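Local structure of hemolysin (Streptococcus suis, 3HVN) at residues 44-49 / 368-373; 52-57 / 376-381. The protein probably forms pores in cholesterol-containing host membranes, binding as a secreted toxin and then undergoing a large conformational change to insert as an oligomeric complex. The protein carries 1 engineered substitution. All blocks are in the same frame, centred on the assembly; numbering follows the deposited sequence.

Interaction 1: 44-49 / 368-373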
loop_
_atom_site.group_PDB
_atom_site.type_symbol
_atom_site.label_atom_id
_atom_site.label_comp_id
_atom_site.label_asym_id
_atom_site.label_seq_id
_atom_site.Cartn_x
_atom_site.Cartn_y
_atom_site.Cartn_z
ATOM N N LEU A 44 37.110 18.510 -2.303
ATOM C CA LEU A 44 36.437 17.226 -2.479
ATOM C C LEU A 44 35.460 17.270 -3.649
ATOM O O LEU A 44 34.495 18.034 -3.636
ATOM C CB LEU A 44 35.703 16.820 -1.200
ATOM C CG LEU A 44 36.569 16.363 -0.024
ATOM C CD1 LEU A 44 35.712 16.101 1.204
ATOM C CD2 LEU A 44 37.366 15.122 -0.398
ATOM N N THR A 45 35.716 16.446 -4.660
ATOM C CA THR A 45 34.879 16.416 -5.853
ATOM C C THR A 45 34.216 15.055 -6.043
ATOM O O THR A 45 34.776 14.164 -6.681
ATOM C CB THR A 45 35.690 16.761 -7.118
ATOM O OG1 THR A 45 36.319 18.038 -6.951
ATOM C CG2 THR A 45 34.784 16.801 -8.339
ATOM N N TYR A 46 33.021 14.902 -5.481
ATOM C CA TYR A 46 32.266 13.662 -5.614
ATOM C C TYR A 46 30.838 13.938 -6.069
ATOM O O TYR A 46 30.392 15.085 -6.088
ATOM C CB TYR A 46 32.259 12.888 -4.294
ATOM C CG TYR A 46 31.671 13.654 -3.130
ATOM C CD1 TYR A 46 30.298 13.714 -2.936
ATOM C CD2 TYR A 46 32.488 14.311 -2.220
ATOM C CE1 TYR A 46 29.754 14.412 -1.874
ATOM C CE2 TYR A 46 31.955 15.011 -1.153
ATOM C CZ TYR A 46 30.587 15.058 -0.985
ATOM O OH TYR A 46 30.048 15.752 0.073
ATOM N N GLU A 47 30.125 12.878 -6.435
ATOM C CA GLU A 47 28.734 12.997 -6.856
ATOM C C GLU A 47 27.805 12.286 -5.875
ATOM O O GLU A 47 27.593 11.076 -5.972
ATOM C CB GLU A 47 28.555 12.453 -8.276
ATOM C CG GLU A 47 29.357 11.195 -8.566
ATOM C CD GLU A 47 29.474 10.912 -10.050
ATOM O OE1 GLU A 47 29.013 11.749 -10.854
ATOM O OE2 GLU A 47 30.031 9.854 -10.414
ATOM N N PRO A 48 27.248 13.049 -4.922
ATOM C CA PRO A 48 26.417 12.555 -3.818
ATOM C C PRO A 48 25.265 11.663 -4.270
ATOM O O PRO A 48 25.083 10.575 -3.723
ATOM C CB PRO A 48 25.866 13.843 -3.198
ATOM C CG PRO A 48 26.884 14.873 -3.521
ATOM C CD PRO A 48 27.405 14.512 -4.880
ATOM N N GLN A 49 24.494 12.121 -5.251
ATOM C CA GLN A 49 23.320 11.381 -5.700
ATOM C C GLN A 49 23.689 10.055 -6.358
ATOM O O GLN A 49 23.006 9.049 -6.169
ATOM C CB GLN A 49 22.481 12.230 -6.657
ATOM C CG GLN A 49 21.213 11.548 -7.150
ATOM C CD GLN A 49 20.217 11.274 -6.037
ATOM O OE1 GLN A 49 20.472 11.571 -4.870
ATOM N NE2 GLN A 49 19.073 10.706 -6.396
ATOM N N VAL A 368 28.965 16.083 4.848
ATOM C CA VAL A 368 29.759 17.006 5.652
ATOM C C VAL A 368 30.254 18.208 4.846
ATOM O O VAL A 368 30.418 19.302 5.387
ATOM C CB VAL A 368 30.957 16.297 6.317
ATOM C CG1 VAL A 368 31.796 17.293 7.101
ATOM C CG2 VAL A 368 30.471 15.179 7.224
ATOM N N LYS A 369 30.482 18.004 3.553
ATOM C CA LYS A 369 31.016 19.058 2.695
ATOM C C LYS A 369 30.065 20.243 2.546
ATOM O O LYS A 369 30.328 21.330 3.060
ATOM C CB LYS A 369 31.374 18.502 1.313
ATOM C CG LYS A 369 31.881 19.555 0.338
ATOM C CD LYS A 369 32.236 18.946 -1.009
ATOM C CE LYS A 369 31.017 18.334 -1.680
ATOM N NZ LYS A 369 29.955 19.344 -1.938
ATOM N N ASP A 370 28.960 20.028 1.838
ATOM C CA ASP A 370 28.029 21.107 1.523
ATOM C C ASP A 370 26.731 21.021 2.321
ATOM O O ASP A 370 25.759 21.710 2.013
ATOM C CB ASP A 370 27.721 21.119 0.023
ATOM C CG ASP A 370 27.192 19.786 -0.476
ATOM O OD1 ASP A 370 26.999 18.870 0.352
ATOM O OD2 ASP A 370 26.971 19.654 -1.698
ATOM N N ASN A 371 26.722 20.173 3.345
ATOM C CA ASN A 371 25.534 19.980 4.173
ATOM C C ASN A 371 24.287 19.630 3.364
ATOM O O ASN A 371 23.167 19.926 3.780
ATOM C CB ASN A 371 25.270 21.212 5.044
ATOM C CG ASN A 371 26.197 21.289 6.242
ATOM O OD1 ASN A 371 27.159 20.527 6.347
ATOM N ND2 ASN A 371 25.911 22.210 7.154
ATOM N N ARG A 372 24.485 19.001 2.209
ATOM C CA ARG A 372 23.363 18.557 1.391
ATOM C C ARG A 372 22.703 17.315 1.978
ATOM O O ARG A 372 23.388 16.409 2.453
ATOM C CB ARG A 372 23.798 18.273 -0.050
ATOM C CG ARG A 372 23.004 17.144 -0.697
ATOM C CD ARG A 372 22.710 17.389 -2.168
ATOM N NE ARG A 372 23.866 17.155 -3.028
ATOM C CZ ARG A 372 23.778 16.838 -4.316
ATOM N NH1 ARG A 372 22.589 16.707 -4.888
ATOM N NH2 ARG A 372 24.877 16.644 -5.032
ATOM N N PRO A 373 21.364 17.275 1.948
ATOM C CA PRO A 373 20.607 16.103 2.397
ATOM C C PRO A 373 21.000 14.862 1.605
ATOM O O PRO A 373 20.879 14.854 0.379
ATOM C CB PRO A 373 19.157 16.485 2.088
ATOM C CG PRO A 373 19.151 17.974 2.076
ATOM C CD PRO A 373 20.482 18.374 1.519
#
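Near the N terminus of this cholesterol-dependent cytolysin, the loop that follows helix 37-43 lies against an Asx turn in the loop linking strands 359-367 and 376-401. The contact is made mostly by side chains, in two groups.

The first group is van der Waals packing of the aliphatic chain of Lys369 on the tip of Tyr46 and the Leu44 carbonyl. Lys369 CG is anti to the backbone N (chi1 177°), which carries the chain out toward 44-49 before it bends at chi3 and chi4. This bend brings the aliphatic part tip to tip with Tyr46: Lys369 CE is 3.3 Å from Tyr46 OH and approaches the ring obliquely. One carbon back, Lys369 CD lies 3.6 Å from Leu44 O. Tyr46 takes the crowded position, with CG between the backbone N and the carbonyl carbon (chi1 59°), and its ring also meets that of Phe367.

In the second group Pro48 and Arg372 cross at about a right angle. Pro48 CB lies over one face of the guanidinium, 3.8 Å from Arg372 CZ, with Pro48 CG and CD beside NH2.

Within 368-373, Lys369 and Asp370 pair. Lys369 NZ reaches Asp370 OD2 at 3.0 Å, a salt bridge whose hydrogen bond is weak. The other carboxylate oxygen, Asp370 OD1, closes the Asx turn by accepting from Arg372 N at 3.1 Å, the donor sitting above the carboxylate plane.

Interaction 2: 52-57 / 376-381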
loop_
_atom_site.group_PDB
_atom_site.type_symbol
_atom_site.label_atom_id
_atom_site.label_comp_id
_atom_site.label_asym_id
_atom_site.label_seq_id
_atom_site.Cartn_x
_atom_site.Cartn_y
_atom_site.Cartn_z
ATOM N N LEU A 52 24.535 7.322 -3.908
ATOM C CA LEU A 52 23.420 6.879 -3.080
ATOM C C LEU A 52 22.283 6.374 -3.960
ATOM O O LEU A 52 21.121 6.733 -3.760
ATOM C CB LEU A 52 22.924 8.021 -2.191
ATOM C CG LEU A 52 23.907 8.584 -1.164
ATOM C CD1 LEU A 52 23.329 9.820 -0.490
ATOM C CD2 LEU A 52 24.271 7.527 -0.133
ATOM N N THR A 53 22.625 5.539 -4.936
ATOM C CA THR A 53 21.655 5.066 -5.917
ATOM C C THR A 53 21.398 3.564 -5.808
ATOM O O THR A 53 22.313 2.785 -5.539
ATOM C CB THR A 53 22.107 5.397 -7.352
ATOM O OG1 THR A 53 22.256 6.815 -7.494
ATOM C CG2 THR A 53 21.091 4.895 -8.367
ATOM N N ASN A 54 20.146 3.171 -6.020
ATOM C CA ASN A 54 19.761 1.765 -6.013
ATOM C C ASN A 54 18.988 1.377 -7.269
ATOM O O ASN A 54 17.786 1.637 -7.383
ATOM C CB ASN A 54 18.943 1.432 -4.763
ATOM C CG ASN A 54 19.807 1.264 -3.529
ATOM O OD1 ASN A 54 21.022 1.095 -3.627
ATOM N ND2 ASN A 54 19.182 1.302 -2.358
ATOM N N GLU A 55 19.691 0.756 -8.211
ATOM C CA GLU A 55 19.081 0.291 -9.450
ATOM C C GLU A 55 18.383 -1.046 -9.230
ATOM O O GLU A 55 18.115 -1.436 -8.094
ATOM C CB GLU A 55 20.140 0.148 -10.544
ATOM C CG GLU A 55 21.269 -0.807 -10.188
ATOM C CD GLU A 55 22.228 -1.036 -11.341
ATOM O OE1 GLU A 55 21.885 -0.669 -12.484
ATOM O OE2 GLU A 55 23.324 -1.585 -11.104
ATOM N N GLY A 56 18.092 -1.743 -10.322
ATOM C CA GLY A 56 17.472 -3.052 -10.243
ATOM C C GLY A 56 16.088 -3.099 -10.860
ATOM O O GLY A 56 15.118 -2.625 -10.271
ATOM N N GLU A 57 16.001 -3.675 -12.054
ATOM C CA GLU A 57 14.720 -3.840 -12.730
ATOM C C GLU A 57 14.310 -5.310 -12.793
ATOM O O GLU A 57 13.401 -5.734 -12.080
ATOM C CB GLU A 57 14.757 -3.221 -14.129
ATOM C CG GLU A 57 16.009 -3.538 -14.931
ATOM C CD GLU A 57 15.969 -2.946 -16.326
ATOM O OE1 GLU A 57 14.906 -2.421 -16.720
ATOM O OE2 GLU A 57 16.999 -3.008 -17.030
ATOM N N ILE A 376 18.882 9.136 -0.611
ATOM C CA ILE A 376 18.987 7.824 -1.233
ATOM C C ILE A 376 17.938 7.684 -2.330
ATOM O O ILE A 376 16.758 7.982 -2.121
ATOM C CB ILE A 376 18.807 6.684 -0.209
ATOM C CG1 ILE A 376 20.065 6.523 0.649
ATOM C CG2 ILE A 376 18.492 5.377 -0.917
ATOM C CD1 ILE A 376 20.265 7.625 1.668
ATOM N N LEU A 377 18.379 7.247 -3.506
ATOM C CA LEU A 377 17.477 6.993 -4.620
ATOM C C LEU A 377 17.357 5.492 -4.842
ATOM O O LEU A 377 18.310 4.748 -4.615
ATOM C CB LEU A 377 17.986 7.676 -5.890
ATOM C CG LEU A 377 17.184 7.427 -7.171
ATOM C CD1 LEU A 377 15.726 7.816 -6.986
ATOM C CD2 LEU A 377 17.797 8.176 -8.344
ATOM N N SER A 378 16.184 5.047 -5.278
ATOM C CA SER A 378 15.953 3.627 -5.509
ATOM C C SER A 378 14.850 3.397 -6.536
ATOM O O SER A 378 13.736 3.901 -6.392
ATOM C CB SER A 378 15.608 2.921 -4.197
ATOM O OG SER A 378 15.489 1.522 -4.387
ATOM N N ASN A 379 15.174 2.634 -7.577
ATOM C CA ASN A 379 14.201 2.292 -8.608
ATOM C C ASN A 379 13.884 0.803 -8.605
ATOM O O ASN A 379 14.735 -0.017 -8.258
ATOM C CB ASN A 379 14.708 2.713 -9.989
ATOM C CG ASN A 379 14.565 4.201 -10.232
ATOM O OD1 ASN A 379 13.773 4.873 -9.575
ATOM N ND2 ASN A 379 15.330 4.722 -11.184
ATOM N N SER A 380 12.663 0.453 -8.993
ATOM C CA SER A 380 12.277 -0.953 -9.050
ATOM C C SER A 380 11.039 -1.198 -9.905
ATOM O O SER A 380 9.943 -0.752 -9.572
ATOM C CB SER A 380 12.050 -1.504 -7.640
ATOM O OG SER A 380 11.698 -2.875 -7.682
ATOM N N GLU A 381 11.221 -1.914 -11.010
ATOM C CA GLU A 381 10.097 -2.337 -11.831
ATOM C C GLU A 381 9.413 -3.534 -11.181
ATOM O O GLU A 381 10.066 -4.361 -10.546
ATOM C CB GLU A 381 10.558 -2.693 -13.246
ATOM C CG GLU A 381 10.838 -1.487 -14.127
ATOM C CD GLU A 381 11.293 -1.876 -15.520
ATOM O OE1 GLU A 381 12.077 -2.838 -15.644
ATOM O OE2 GLU A 381 10.871 -1.213 -16.492
#
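Residues 53-54 form a short, weakly bonded strand that pairs parallel with the start of the long strand 376-401, in the mixed sheet that also holds 73-88. Two straight bonds hold it: Leu377 N donates to Leu52 O at 2.8 Å, and Asn379 N to Asn54 O at 2.8 Å, both nearly along the C=O axis. Between them Asn54 N gives a weak, bent bond to Leu377 O.

The side chains divide between two faces. Thr53 and Leu377 share one. On the other, Ser378 holds OG anti to its backbone N (chi1 -175°), 3.5 Å from Asn54 CB and in a weak hydrogen bond with Thr195 OG1, while the amide group of Asn54 lies beside its own backbone N. At the beginning of the run, Leu52 CB lies 4.3 Å from Ile376 CG1.

The far end is acidic. Glu57 starts from the crowded position (chi1 44°) and Glu381 from the one anti to its carbonyl carbon (chi1 -77°), yet both chains are extended beyond CG and run side by side in the same direction. Glu57 OE1 and Glu381 OE1 are modelled 3.1 Å apart, like charges that are not hydrogen-bonded; Glu381 OE2 has a long, weak ion pair with Lys81.

Strand 73-88 carries Thr85 and Asn87 against Leu377 and bonds through Ile84 to the Ser380 backbone, while Leu114 of helix 111-114 touches Asn54 and Ile376.

How the interactions relate
From the N terminus, the chain leaves helix 37-43, passes through 44-49 and runs on to 52-57; more than 300 residues later it returns through 368-373 and then 376-381. Interaction 1 closes the loop from 44-49 to 368-373, and interaction 2 the loop from 52-57 to 376-381. The two loops cross, because both early segments precede both late ones in the same order. Their centres are 19 Å apart, and they touch where the Gln49 side chain packs on Leu377. Interaction 1 joins the N-terminal loop to the exit from strand 359-367, and interaction 2 fastens its continuation to the long strand 376-401.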